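Local coordinates for protein high choriolytic enzyme 1 (Oryzias latipes, PDB 3VTG) that acts as a zinc-dependent metalloendopeptidase of the astacin family that breaks down the inner layer of the fish egg envelope at hatching, at residues F11-S16 with L75-G80; V66-C71 with Q81-I86; E110-D115 with N136-N141. All coordinates share one frame; numbering follows the deposited sequence.

Interactions 1 and 2 belong to the half of the astacin domain built on the five-stranded sheet. Their centres are 18 Å apart. They touch where Gly76 O meets Gln82 NE2 at 2.9 Å, a probable hydrogen bond. Interaction 3 holds two loops that follow helix 94-105 in the chain. Its centre is 22 Å from that of interaction 1 and 24 Å from that of interaction 2. The zinc ion is bound by His99, His103 and His109. Gly76 of interaction 1 is about 13 Å from the zinc ion, and its backbone bonds that of His103. The side chain of Cys71 in interaction 2 is about 7 Å from the zinc ion, and that of Thr112 in interaction 3 about 9 Å.

Interaction 1: residues F11-S16 with L75-G80; sequences FWKKAS and LGRKGG
Arg77 binds the backbone carbonyl of Phe11 with two nitrogens. NE donates to Phe11 O at 2.7 Å, with an N-H...O angle of 155°. NH2 adds a weak bond to Phe11 O at 3.1 Å. The oxygen sits at the edge of the guanidinium, close to its plane. NE, in turn, stands above the carbonyl plane, 48° out of it. A bend at chi3 (62°) turns NE out of the extended chain that leads to CD.

NH1 makes a salt bridge with Asp61, and NH2 also bonds Ser8 O. Lys13 CG lies over a face of the guanidinium, 3.5 Å from Arg77 NH2. The Lys13 ammonium turns away, since its chain bends at both chi3 and chi4. NZ stays 6.0 Å from Arg77 NH2, which probably limits the repulsion of like charges.

The contact joins the N-terminal loop of the astacin domain to the loop between strands 71-73 and 81-86. Helix 94-105, which carries the HExxH zinc motif, adjoins both. Trp12 NE1 bonds Ala104 O near its end, and the Gly76 backbone bonds that of His103.

The indole ring rests on the aliphatic part of Arg77. CB makes a CH-pi contact over the five-membered ring of Trp12, 3.9 Å from its centroid. Further out, Arg77 CD approaches Trp12 CE3 at 3.7 Å, over the same ring system.

Interaction 2: residues V66-C71 with Q81-I86; sequences VSKTGC and QQELSI
Val66 pairs with Ser85 in a parallel bridge: Val66 N donates to Leu84 O at 2.9 Å, and Ile86 N donates to Val66 O at the same length. The pair joins strands 62-66 and 81-86 of the mixed five-stranded sheet of the astacin domain. After Val66 the chain loops round to the antiparallel edge strand 71-73, on the other flank of strand 81-86. In astacins this edge strand borders the active-site cleft.

The CA-H of Ser85 also points at Val66 O, 3.1 Å from CA to oxygen. Past the loop, Cys71 CA meets Ser85 O in a similar CA-H...O contact. Cys71 forms a disulfide with Cys91, and its side chain touches Glu100, the predicted active-site residue.

The Ser85 hydroxyl, with OG anti to the backbone N (chi1 -178°), bonds to the loop twice. It accepts from Lys68 N at 3.0 Å and donates to Gly70 O at 2.9 Å. One hydroxyl thus ties two backbone groups of the turn to the strand.

Lys68 extends from the loop toward strand 81-86 and crosses Glu83 at about a right angle. Val66 CG2 packs against the carboxylate, 3.9 Å from Glu83 CD. Lys68 NZ makes a salt bridge with Glu83. It meets OE1 at 2.8 Å on the syn lone pair, with a weaker bond to OE2 at 3.1 Å.

Interaction 3: residues E110-D115 with N136-N141; sequences EQTRSD and NKHDTN
Thr112 and His138 form the backbone bond of this contact. His138 N donates to Thr112 O at 2.8 Å, nearly straight at 168° and in the carbonyl plane. A side-chain bond follows: Ser114 N donates to Thr140 OG1 at 3.1 Å. That hydroxyl is also bonded to Asn142 OD1. The Ser114 hydroxyl has its own partner in Asn142 ND2.

Two waters extend the polar network. One takes a bond from Ser114 OG and donates to Thr140 O and to Asp139 OD1, which also has a salt bridge with Lys4. The other donates to Ser114 O and accepts a weak bond from Lys137 NZ, whose stronger partner is Asp117.

The packing is led by Thr112. Its CG2 is 3.2 Å from Asn136 O, and that oxygen lies over the centre of the His138 ring. Thr112 OG1 is 3.5 Å from His138 CD2, but its hydrogen bond is to His109 O. Lys137 CG, anti to the backbone N (chi1 -172°), lies beside Arg113 O.

Within 110-115, Arg113 holds Asp115 side-on, with NE on OD1 and NH2 on OD2, both at 2.9 Å. Both lie in the extended astacin signature, which begins at His99 and takes in Glu110.

No salt bridge joins the two segments. Their direct hydrogen bonds run from backbone N-H groups to a carbonyl and a hydroxyl. The charged ends of Lys137 and Asp139 reach 110-115 only through water.

Interaction 1: residues F11-S16 with L75-G80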
ATOM      1  N   PHE A  11       7.415  -7.993  -9.978  1.00 13.68           N
ATOM      2  CA  PHE A  11       6.089  -8.246  -9.415  1.00 12.88           C
ATOM      3  C   PHE A  11       5.945  -9.710  -9.033  1.00 12.21           C
ATOM      4  O   PHE A  11       6.728 -10.551  -9.471  1.00 12.07           O
ATOM      5  CB  PHE A  11       4.997  -7.838 -10.412  1.00 13.05           C
ATOM      6  CG  PHE A  11       5.045  -6.385 -10.801  1.00 13.31           C
ATOM      7  CD1 PHE A  11       4.450  -5.415 -10.002  1.00 13.29           C
ATOM      8  CD2 PHE A  11       5.691  -5.985 -11.968  1.00 13.59           C
ATOM      9  CE1 PHE A  11       4.497  -4.073 -10.354  1.00 13.37           C
ATOM     10  CE2 PHE A  11       5.741  -4.646 -12.328  1.00 13.61           C
ATOM     11  CZ  PHE A  11       5.139  -3.690 -11.522  1.00 13.55           C
ATOM     12  N   TRP A  12       4.949 -10.012  -8.202  1.00 11.39           N
ATOM     13  CA  TRP A  12       4.689 -11.391  -7.792  1.00 11.16           C
ATOM     14  C   TRP A  12       4.217 -12.209  -8.957  1.00 11.70           C
ATOM     15  O   TRP A  12       3.494 -11.714  -9.822  1.00 11.77           O
ATOM     16  CB  TRP A  12       3.715 -11.426  -6.618  1.00 10.10           C
ATOM     17  CG  TRP A  12       4.308 -10.725  -5.427  1.00  9.45           C
ATOM     18  CD1 TRP A  12       4.131  -9.397  -5.049  1.00  9.25           C
ATOM     19  CD2 TRP A  12       5.256 -11.277  -4.453  1.00  9.21           C
ATOM     20  NE1 TRP A  12       4.866  -9.106  -3.929  1.00  9.02           N
ATOM     21  CE2 TRP A  12       5.560 -10.193  -3.517  1.00  9.11           C
ATOM     22  CE3 TRP A  12       5.847 -12.523  -4.259  1.00  9.18           C
ATOM     23  CZ2 TRP A  12       6.426 -10.366  -2.447  1.00  9.07           C
ATOM     24  CZ3 TRP A  12       6.714 -12.689  -3.174  1.00  9.10           C
ATOM     25  CH2 TRP A  12       6.999 -11.635  -2.292  1.00  9.11           C
ATOM     26  N   LYS A  13       4.660 -13.462  -8.999  1.00 12.56           N
ATOM     27  CA  LYS A  13       4.395 -14.349 -10.124  1.00 13.40           C
ATOM     28  C   LYS A  13       2.951 -14.828 -10.173  1.00 13.44           C
ATOM     29  O   LYS A  13       2.369 -15.193  -9.151  1.00 13.10           O
ATOM     30  CB  LYS A  13       5.336 -15.553 -10.079  1.00 14.22           C
ATOM     31  CG  LYS A  13       6.746 -15.265 -10.575  1.00 15.15           C
ATOM     32  CD  LYS A  13       7.665 -16.474 -10.441  1.00 15.97           C
ATOM     33  CE  LYS A  13       7.087 -17.737 -11.071  1.00 16.64           C
ATOM     34  NZ  LYS A  13       6.701 -17.582 -12.503  1.00 17.25           N
ATOM     35  N   LYS A  14       2.382 -14.817 -11.371  1.00 13.88           N
ATOM     36  CA  LYS A  14       1.051 -15.359 -11.589  1.00 14.44           C
ATOM     37  C   LYS A  14       1.156 -16.800 -12.079  1.00 14.50           C
ATOM     38  O   LYS A  14       1.895 -17.092 -13.021  1.00 14.76           O
ATOM     39  CB  LYS A  14       0.279 -14.499 -12.591  1.00 15.15           C
ATOM     40  CG  LYS A  14      -1.188 -14.870 -12.725  1.00 15.50           C
ATOM     41  CD  LYS A  14      -2.046 -13.625 -12.849  1.00 16.09           C
ATOM     42  CE  LYS A  14      -3.390 -13.918 -13.488  1.00 16.40           C
ATOM     43  NZ  LYS A  14      -3.256 -14.055 -14.960  1.00 17.16           N
ATOM     44  N   ALA A  15       0.425 -17.695 -11.421  1.00 14.28           N
ATOM     45  CA  ALA A  15       0.390 -19.102 -11.807  1.00 14.21           C
ATOM     46  C   ALA A  15      -0.490 -19.287 -13.039  1.00 14.37           C
ATOM     47  O   ALA A  15      -1.245 -18.386 -13.414  1.00 14.56           O
ATOM     48  CB  ALA A  15      -0.117 -19.956 -10.655  1.00 13.93           C
ATOM     49  N   SER A  16      -0.388 -20.456 -13.663  1.00 14.42           N
ATOM     50  CA  SER A  16      -1.198 -20.782 -14.835  1.00 14.51           C
ATOM     51  C   SER A  16      -2.693 -20.839 -14.520  1.00 14.36           C
ATOM     52  O   SER A  16      -3.523 -20.595 -15.401  1.00 14.66           O
ATOM     53  CB  SER A  16      -0.734 -22.098 -15.453  1.00 14.69           C
ATOM     54  OG  SER A  16       0.582 -21.981 -15.966  1.00 15.13           O
ATOM     55  N   LEU A  75       8.448  -2.112  -2.072  1.00 12.37           N
ATOM     56  CA  LEU A  75       7.564  -1.988  -3.231  1.00 12.25           C
ATOM     57  C   LEU A  75       7.747  -3.136  -4.214  1.00 12.01           C
ATOM     58  O   LEU A  75       8.811  -3.278  -4.814  1.00 12.10           O
ATOM     59  CB  LEU A  75       7.830  -0.673  -3.966  1.00 12.80           C
ATOM     60  CG  LEU A  75       7.064   0.594  -3.613  1.00 13.01           C
ATOM     61  CD1 LEU A  75       7.639   1.747  -4.420  1.00 13.17           C
ATOM     62  CD2 LEU A  75       5.580   0.426  -3.902  1.00 13.10           C
ATOM     63  N   GLY A  76       6.704  -3.943  -4.393  1.00 11.46           N
ATOM     64  CA  GLY A  76       6.753  -5.071  -5.321  1.00 11.29           C
ATOM     65  C   GLY A  76       7.548  -6.242  -4.772  1.00 11.10           C
ATOM     66  O   GLY A  76       7.909  -6.255  -3.591  1.00 11.06           O
ATOM     67  N   ARG A  77       7.809  -7.228  -5.629  1.00 11.14           N
ATOM     68  CA  ARG A  77       8.645  -8.377  -5.274  1.00 11.35           C
ATOM     69  C   ARG A  77      10.116  -8.008  -5.435  1.00 11.41           C
ATOM     70  O   ARG A  77      10.560  -7.650  -6.531  1.00 11.49           O
ATOM     71  CB  ARG A  77       8.294  -9.608  -6.127  1.00 11.67           C
ATOM     72  CG  ARG A  77       9.235 -10.797  -5.935  1.00 12.09           C
ATOM     73  CD  ARG A  77       8.708 -12.079  -6.569  1.00 12.35           C
ATOM     74  NE  ARG A  77       8.554 -11.973  -8.019  1.00 12.78           N
ATOM     75  CZ  ARG A  77       9.148 -12.757  -8.918  1.00 13.00           C
ATOM     76  NH1 ARG A  77       9.955 -13.745  -8.544  1.00 13.31           N
ATOM     77  NH2 ARG A  77       8.920 -12.553 -10.207  1.00 13.20           N
ATOM     78  N   LYS A  78      10.864  -8.100  -4.340  1.00 11.26           N
ATOM     79  CA  LYS A  78      12.263  -7.676  -4.319  1.00 11.52           C
ATOM     80  C   LYS A  78      13.232  -8.826  -4.557  1.00 11.30           C
ATOM     81  O   LYS A  78      14.401  -8.598  -4.868  1.00 11.64           O
ATOM     82  CB  LYS A  78      12.598  -6.992  -2.990  1.00 12.11           C
ATOM     83  CG  LYS A  78      11.723  -5.796  -2.651  1.00 13.05           C
ATOM     84  CD  LYS A  78      11.899  -4.645  -3.631  1.00 13.84           C
ATOM     85  CE  LYS A  78      13.247  -3.964  -3.460  1.00 14.47           C
ATOM     86  NZ  LYS A  78      13.361  -2.742  -4.299  1.00 15.22           N
ATOM     87  N   GLY A  79      12.749 -10.054  -4.403  1.00 10.90           N
ATOM     88  CA  GLY A  79      13.602 -11.228  -4.536  1.00 10.63           C
ATOM     89  C   GLY A  79      14.084 -11.708  -3.183  1.00 10.51           C
ATOM     90  O   GLY A  79      14.734 -10.966  -2.446  1.00 10.63           O
ATOM     91  N   GLY A  80      13.762 -12.953  -2.858  1.00 10.31           N
ATOM     92  CA  GLY A  80      14.132 -13.534  -1.574  1.00 10.15           C
ATOM     93  C   GLY A  80      13.290 -13.011  -0.430  1.00 10.08           C
ATOM     94  O   GLY A  80      12.112 -12.696  -0.604  1.00  9.87           O
TER

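Interaction 2: residues V66-C71 with Q81-I86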
ATOM      1  N   VAL A  66       7.408  -8.308  10.357  1.00  8.63           N
ATOM      2  CA  VAL A  66       8.181  -8.042  11.570  1.00  8.95           C
ATOM      3  C   VAL A  66       7.673  -6.778  12.258  1.00  9.22           C
ATOM      4  O   VAL A  66       7.107  -5.895  11.605  1.00  8.91           O
ATOM      5  CB  VAL A  66       9.695  -7.898  11.271  1.00  9.03           C
ATOM      6  CG1 VAL A  66      10.307  -9.244  10.903  1.00  9.06           C
ATOM      7  CG2 VAL A  66       9.947  -6.872  10.173  1.00  9.15           C
ATOM      8  N   SER A  67       7.860  -6.691  13.572  1.00  9.68           N
ATOM      9  CA  SER A  67       7.491  -5.479  14.295  1.00 10.38           C
ATOM     10  C   SER A  67       8.699  -4.566  14.435  1.00 11.06           C
ATOM     11  O   SER A  67       9.421  -4.624  15.429  1.00 11.44           O
ATOM     12  CB  SER A  67       6.899  -5.804  15.664  1.00 10.38           C
ATOM     13  OG  SER A  67       6.503  -4.609  16.322  1.00 10.34           O
ATOM     14  N   LYS A  68       8.923  -3.729  13.430  1.00 11.70           N
ATOM     15  CA  LYS A  68      10.017  -2.765  13.482  1.00 12.49           C
ATOM     16  C   LYS A  68       9.463  -1.344  13.598  1.00 12.78           C
ATOM     17  O   LYS A  68       8.362  -1.158  14.123  1.00 12.97           O
ATOM     18  CB  LYS A  68      10.976  -2.966  12.302  1.00 12.98           C
ATOM     19  CG  LYS A  68      11.703  -4.301  12.399  1.00 13.58           C
ATOM     20  CD  LYS A  68      12.808  -4.470  11.375  1.00 14.29           C
ATOM     21  CE  LYS A  68      13.587  -5.742  11.663  1.00 14.89           C
ATOM     22  NZ  LYS A  68      14.651  -6.008  10.659  1.00 15.38           N
ATOM     23  N   THR A  69      10.221  -0.352  13.137  1.00 13.35           N
ATOM     24  CA  THR A  69       9.832   1.049  13.294  1.00 13.70           C
ATOM     25  C   THR A  69       8.704   1.419  12.332  1.00 13.30           C
ATOM     26  O   THR A  69       8.913   1.517  11.120  1.00 13.53           O
ATOM     27  CB  THR A  69      11.033   1.998  13.102  1.00 14.30           C
ATOM     28  OG1 THR A  69      12.135   1.540  13.894  1.00 15.20           O
ATOM     29  CG2 THR A  69      10.669   3.423  13.515  1.00 14.70           C
ATOM     30  N   GLY A  70       7.511   1.619  12.887  1.00 12.72           N
ATOM     31  CA  GLY A  70       6.354   2.051  12.113  1.00 12.12           C
ATOM     32  C   GLY A  70       5.769   0.985  11.204  1.00 11.61           C
ATOM     33  O   GLY A  70       6.001  -0.215  11.388  1.00 11.36           O
ATOM     34  N   CYS A  71       4.993   1.445  10.227  1.00 11.19           N
ATOM     35  CA  CYS A  71       4.327   0.572   9.268  1.00 11.10           C
ATOM     36  C   CYS A  71       4.925   0.832   7.891  1.00 10.99           C
ATOM     37  O   CYS A  71       4.826   1.941   7.370  1.00 11.07           O
ATOM     38  CB  CYS A  71       2.814   0.847   9.241  1.00 11.18           C
ATOM     39  SG  CYS A  71       2.066   1.519  10.754  1.00 11.33           S
ATOM     40  N   GLN A  81      13.903 -12.923   0.743  1.00 10.12           N
ATOM     41  CA  GLN A  81      13.230 -12.411   1.928  1.00 10.22           C
ATOM     42  C   GLN A  81      13.083 -10.904   1.818  1.00  9.83           C
ATOM     43  O   GLN A  81      14.073 -10.192   1.666  1.00  9.76           O
ATOM     44  CB  GLN A  81      14.043 -12.764   3.171  1.00 10.96           C
ATOM     45  CG  GLN A  81      13.411 -12.357   4.493  1.00 11.85           C
ATOM     46  CD  GLN A  81      14.102 -12.989   5.687  1.00 12.83           C
ATOM     47  OE1 GLN A  81      15.040 -13.770   5.538  1.00 14.58           O
ATOM     48  NE2 GLN A  81      13.632 -12.658   6.878  1.00 13.83           N
ATOM     49  N   GLN A  82      11.845 -10.422   1.882  1.00  9.25           N
ATOM     50  CA  GLN A  82      11.596  -8.987   1.974  1.00  9.10           C
ATOM     51  C   GLN A  82      10.739  -8.685   3.192  1.00  9.13           C
ATOM     52  O   GLN A  82       9.762  -9.386   3.471  1.00  8.93           O
ATOM     53  CB  GLN A  82      10.971  -8.430   0.688  1.00  8.93           C
ATOM     54  CG  GLN A  82       9.540  -8.856   0.406  1.00  8.78           C
ATOM     55  CD  GLN A  82       9.078  -8.377  -0.950  1.00  8.69           C
ATOM     56  OE1 GLN A  82       9.519  -8.886  -1.982  1.00  8.52           O
ATOM     57  NE2 GLN A  82       8.189  -7.391  -0.959  1.00  8.58           N
ATOM     58  N   GLU A  83      11.116  -7.643   3.920  1.00  9.31           N
ATOM     59  CA  GLU A  83      10.437  -7.317   5.162  1.00  9.44           C
ATOM     60  C   GLU A  83       9.238  -6.403   4.962  1.00  9.21           C
ATOM     61  O   GLU A  83       9.200  -5.568   4.050  1.00  9.32           O
ATOM     62  CB  GLU A  83      11.415  -6.747   6.198  1.00 10.18           C
ATOM     63  CG  GLU A  83      12.358  -7.804   6.762  1.00 10.85           C
ATOM     64  CD  GLU A  83      13.169  -7.350   7.967  1.00 11.38           C
ATOM     65  OE1 GLU A  83      13.294  -6.131   8.211  1.00 12.10           O
ATOM     66  OE2 GLU A  83      13.696  -8.233   8.675  1.00 12.18           O
ATOM     67  N   LEU A  84       8.243  -6.612   5.815  1.00  8.88           N
ATOM     68  CA  LEU A  84       7.080  -5.749   5.914  1.00  8.64           C
ATOM     69  C   LEU A  84       6.882  -5.512   7.401  1.00  8.52           C
ATOM     70  O   LEU A  84       6.710  -6.465   8.169  1.00  8.43           O
ATOM     71  CB  LEU A  84       5.849  -6.414   5.285  1.00  8.56           C
ATOM     72  CG  LEU A  84       4.549  -5.611   5.144  1.00  8.55           C
ATOM     73  CD1 LEU A  84       3.673  -6.196   4.047  1.00  8.54           C
ATOM     74  CD2 LEU A  84       3.777  -5.542   6.452  1.00  8.59           C
ATOM     75  N   SER A  85       6.930  -4.248   7.809  1.00  8.51           N
ATOM     76  CA  SER A  85       6.814  -3.911   9.219  1.00  8.49           C
ATOM     77  C   SER A  85       5.396  -3.544   9.616  1.00  8.43           C
ATOM     78  O   SER A  85       4.792  -2.629   9.047  1.00  8.39           O
ATOM     79  CB  SER A  85       7.769  -2.779   9.589  1.00  8.64           C
ATOM     80  OG  SER A  85       7.688  -2.498  10.975  1.00  8.65           O
ATOM     81  N   ILE A  86       4.872  -4.284  10.587  1.00  8.46           N
ATOM     82  CA  ILE A  86       3.643  -3.923  11.279  1.00  8.65           C
ATOM     83  C   ILE A  86       4.032  -3.741  12.746  1.00  8.82           C
ATOM     84  O   ILE A  86       4.052  -4.703  13.519  1.00  8.62           O
ATOM     85  CB  ILE A  86       2.538  -5.001  11.105  1.00  8.61           C
ATOM     86  CG1 ILE A  86       2.169  -5.178   9.624  1.00  8.54           C
ATOM     87  CG2 ILE A  86       1.298  -4.680  11.936  1.00  8.65           C
ATOM     88  CD1 ILE A  86       1.607  -3.939   8.945  1.00  8.50           C
TER

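Interaction 3: residues E110-D115 with N136-N141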
ATOM      1  N   GLU A 110      -1.116   7.446  -3.258  1.00  8.04           N
ATOM      2  CA  GLU A 110      -1.957   8.116  -4.246  1.00  8.05           C
ATOM      3  C   GLU A 110      -1.481   9.529  -4.589  1.00  7.99           C
ATOM      4  O   GLU A 110      -1.485   9.916  -5.761  1.00  7.88           O
ATOM      5  CB  GLU A 110      -3.421   8.134  -3.785  1.00  8.23           C
ATOM      6  CG  GLU A 110      -4.426   8.475  -4.875  1.00  8.46           C
ATOM      7  CD  GLU A 110      -4.612   7.365  -5.897  1.00  8.68           C
ATOM      8  OE1 GLU A 110      -3.908   6.331  -5.824  1.00  9.35           O
ATOM      9  OE2 GLU A 110      -5.467   7.537  -6.787  1.00  8.61           O
ATOM     10  N   GLN A 111      -1.063  10.284  -3.571  1.00  7.95           N
ATOM     11  CA  GLN A 111      -0.667  11.678  -3.767  1.00  8.08           C
ATOM     12  C   GLN A 111       0.619  11.839  -4.586  1.00  8.30           C
ATOM     13  O   GLN A 111       0.980  12.954  -4.947  1.00  8.45           O
ATOM     14  CB  GLN A 111      -0.566  12.432  -2.431  1.00  7.94           C
ATOM     15  CG  GLN A 111       0.692  12.165  -1.610  1.00  7.86           C
ATOM     16  CD  GLN A 111       0.614  10.901  -0.773  1.00  7.75           C
ATOM     17  OE1 GLN A 111      -0.449  10.289  -0.633  1.00  7.72           O
ATOM     18  NE2 GLN A 111       1.748  10.505  -0.206  1.00  7.76           N
ATOM     19  N   THR A 112       1.298  10.731  -4.877  1.00  8.58           N
ATOM     20  CA  THR A 112       2.517  10.768  -5.692  1.00  8.90           C
ATOM     21  C   THR A 112       2.273  10.393  -7.156  1.00  8.92           C
ATOM     22  O   THR A 112       3.213  10.353  -7.948  1.00  8.91           O
ATOM     23  CB  THR A 112       3.642   9.882  -5.112  1.00  9.26           C
ATOM     24  OG1 THR A 112       3.310   8.497  -5.269  1.00  9.39           O
ATOM     25  CG2 THR A 112       3.891  10.203  -3.641  1.00  9.48           C
ATOM     26  N   ARG A 113       1.018  10.119  -7.514  1.00  8.79           N
ATOM     27  CA  ARG A 113       0.659   9.838  -8.908  1.00  8.91           C
ATOM     28  C   ARG A 113       1.124  10.960  -9.832  1.00  8.97           C
ATOM     29  O   ARG A 113       1.153  12.128  -9.441  1.00  8.84           O
ATOM     30  CB  ARG A 113      -0.851   9.668  -9.055  1.00  8.93           C
ATOM     31  CG  ARG A 113      -1.384   8.286  -8.715  1.00  9.12           C
ATOM     32  CD  ARG A 113      -2.904   8.259  -8.796  1.00  9.27           C
ATOM     33  NE  ARG A 113      -3.414   8.635 -10.114  1.00  9.38           N
ATOM     34  CZ  ARG A 113      -4.029   7.811 -10.961  1.00  9.49           C
ATOM     35  NH1 ARG A 113      -4.230   6.534 -10.649  1.00  9.75           N
ATOM     36  NH2 ARG A 113      -4.447   8.274 -12.129  1.00  9.57           N
ATOM     37  N   SER A 114       1.475  10.601 -11.063  1.00  9.19           N
ATOM     38  CA  SER A 114       1.966  11.568 -12.041  1.00  9.59           C
ATOM     39  C   SER A 114       0.975  12.694 -12.335  1.00  9.60           C
ATOM     40  O   SER A 114       1.384  13.785 -12.729  1.00  9.89           O
ATOM     41  CB  SER A 114       2.340  10.858 -13.339  1.00  9.93           C
ATOM     42  OG  SER A 114       1.215  10.192 -13.878  1.00 10.15           O
ATOM     43  N   ASP A 115      -0.315  12.425 -12.143  1.00  9.42           N
ATOM     44  CA  ASP A 115      -1.370  13.396 -12.423  1.00  9.42           C
ATOM     45  C   ASP A 115      -1.886  14.133 -11.179  1.00  9.25           C
ATOM     46  O   ASP A 115      -2.883  14.848 -11.252  1.00  9.11           O
ATOM     47  CB  ASP A 115      -2.533  12.720 -13.176  1.00  9.55           C
ATOM     48  CG  ASP A 115      -3.171  11.574 -12.396  1.00  9.63           C
ATOM     49  OD1 ASP A 115      -2.699  11.230 -11.292  1.00  9.56           O
ATOM     50  OD2 ASP A 115      -4.158  11.007 -12.901  1.00  9.83           O
ATOM     51  N   ASN A 136       6.851  13.616  -2.981  1.00 10.08           N
ATOM     52  CA  ASN A 136       7.422  13.758  -4.324  1.00 10.74           C
ATOM     53  C   ASN A 136       6.592  13.040  -5.382  1.00 11.08           C
ATOM     54  O   ASN A 136       6.189  11.895  -5.185  1.00 11.27           O
ATOM     55  CB  ASN A 136       8.856  13.221  -4.362  1.00 11.13           C
ATOM     56  CG  ASN A 136       9.829  14.077  -3.576  1.00 11.37           C
ATOM     57  OD1 ASN A 136       9.501  15.176  -3.130  1.00 12.04           O
ATOM     58  ND2 ASN A 136      11.047  13.572  -3.409  1.00 11.62           N
ATOM     59  N   LYS A 137       6.340  13.723  -6.495  1.00 11.66           N
ATOM     60  CA  LYS A 137       5.622  13.143  -7.628  1.00 12.40           C
ATOM     61  C   LYS A 137       6.467  12.057  -8.297  1.00 12.70           C
ATOM     62  O   LYS A 137       7.673  12.231  -8.480  1.00 13.15           O
ATOM     63  CB  LYS A 137       5.286  14.240  -8.638  1.00 12.69           C
ATOM     64  CG  LYS A 137       4.363  13.815  -9.773  1.00 13.13           C
ATOM     65  CD  LYS A 137       4.240  14.909 -10.824  1.00 13.43           C
ATOM     66  CE  LYS A 137       3.497  16.122 -10.289  1.00 13.84           C
ATOM     67  NZ  LYS A 137       3.480  17.242 -11.270  1.00 14.07           N
ATOM     68  N   HIS A 138       5.831  10.943  -8.659  1.00 13.19           N
ATOM     69  CA  HIS A 138       6.515   9.850  -9.352  1.00 13.74           C
ATOM     70  C   HIS A 138       5.897   9.554 -10.686  1.00 13.37           C
ATOM     71  O   HIS A 138       4.733   9.880 -10.932  1.00 13.00           O
ATOM     72  CB  HIS A 138       6.532   8.584  -8.498  1.00 14.61           C
ATOM     73  CG  HIS A 138       7.197   8.758  -7.156  1.00 15.36           C
ATOM     74  ND1 HIS A 138       8.390   9.365  -7.011  1.00 15.93           N
ATOM     75  CD2 HIS A 138       6.794   8.372  -5.880  1.00 15.84           C
ATOM     76  CE1 HIS A 138       8.732   9.373  -5.709  1.00 16.06           C
ATOM     77  NE2 HIS A 138       7.754   8.766  -5.018  1.00 16.17           N
ATOM     78  N   ASP A 139       6.687   8.935 -11.560  1.00 13.41           N
ATOM     79  CA  ASP A 139       6.216   8.486 -12.867  1.00 13.28           C
ATOM     80  C   ASP A 139       5.531   7.132 -12.703  1.00 12.80           C
ATOM     81  O   ASP A 139       6.127   6.073 -12.928  1.00 13.33           O
ATOM     82  CB  ASP A 139       7.384   8.400 -13.855  1.00 14.05           C
ATOM     83  CG  ASP A 139       6.935   8.173 -15.293  1.00 14.67           C
ATOM     84  OD1 ASP A 139       5.741   8.374 -15.601  1.00 15.04           O
ATOM     85  OD2 ASP A 139       7.792   7.804 -16.128  1.00 15.32           O
ATOM     86  N   THR A 140       4.268   7.189 -12.299  1.00 11.65           N
ATOM     87  CA  THR A 140       3.509   6.007 -11.916  1.00 11.03           C
ATOM     88  C   THR A 140       2.826   5.372 -13.119  1.00 10.63           C
ATOM     89  O   THR A 140       2.472   6.060 -14.076  1.00 10.58           O
ATOM     90  CB  THR A 140       2.443   6.371 -10.862  1.00 10.84           C
ATOM     91  OG1 THR A 140       1.692   7.508 -11.314  1.00 10.67           O
ATOM     92  CG2 THR A 140       3.097   6.713  -9.529  1.00 10.88           C
ATOM     93  N   ASN A 141       2.656   4.054 -13.071  1.00 10.25           N
ATOM     94  CA  ASN A 141       1.790   3.367 -14.018  1.00  9.98           C
ATOM     95  C   ASN A 141       0.383   3.390 -13.442  1.00  9.73           C
ATOM     96  O   ASN A 141       0.064   2.636 -12.521  1.00  9.53           O
ATOM     97  CB  ASN A 141       2.268   1.934 -14.276  1.00 10.17           C
ATOM     98  CG  ASN A 141       1.329   1.153 -15.183  1.00 10.29           C
ATOM     99  OD1 ASN A 141       0.327   1.676 -15.682  1.00 10.31           O
ATOM    100  ND2 ASN A 141       1.654  -0.114 -15.400  1.00 10.57           N
TER
HETATM  101  O   HOH W   1       0.483  16.262 -11.777  1.00 11.78           O
HETATM  102  O   HOH W   2       2.808   8.433 -15.394  1.00 16.10           O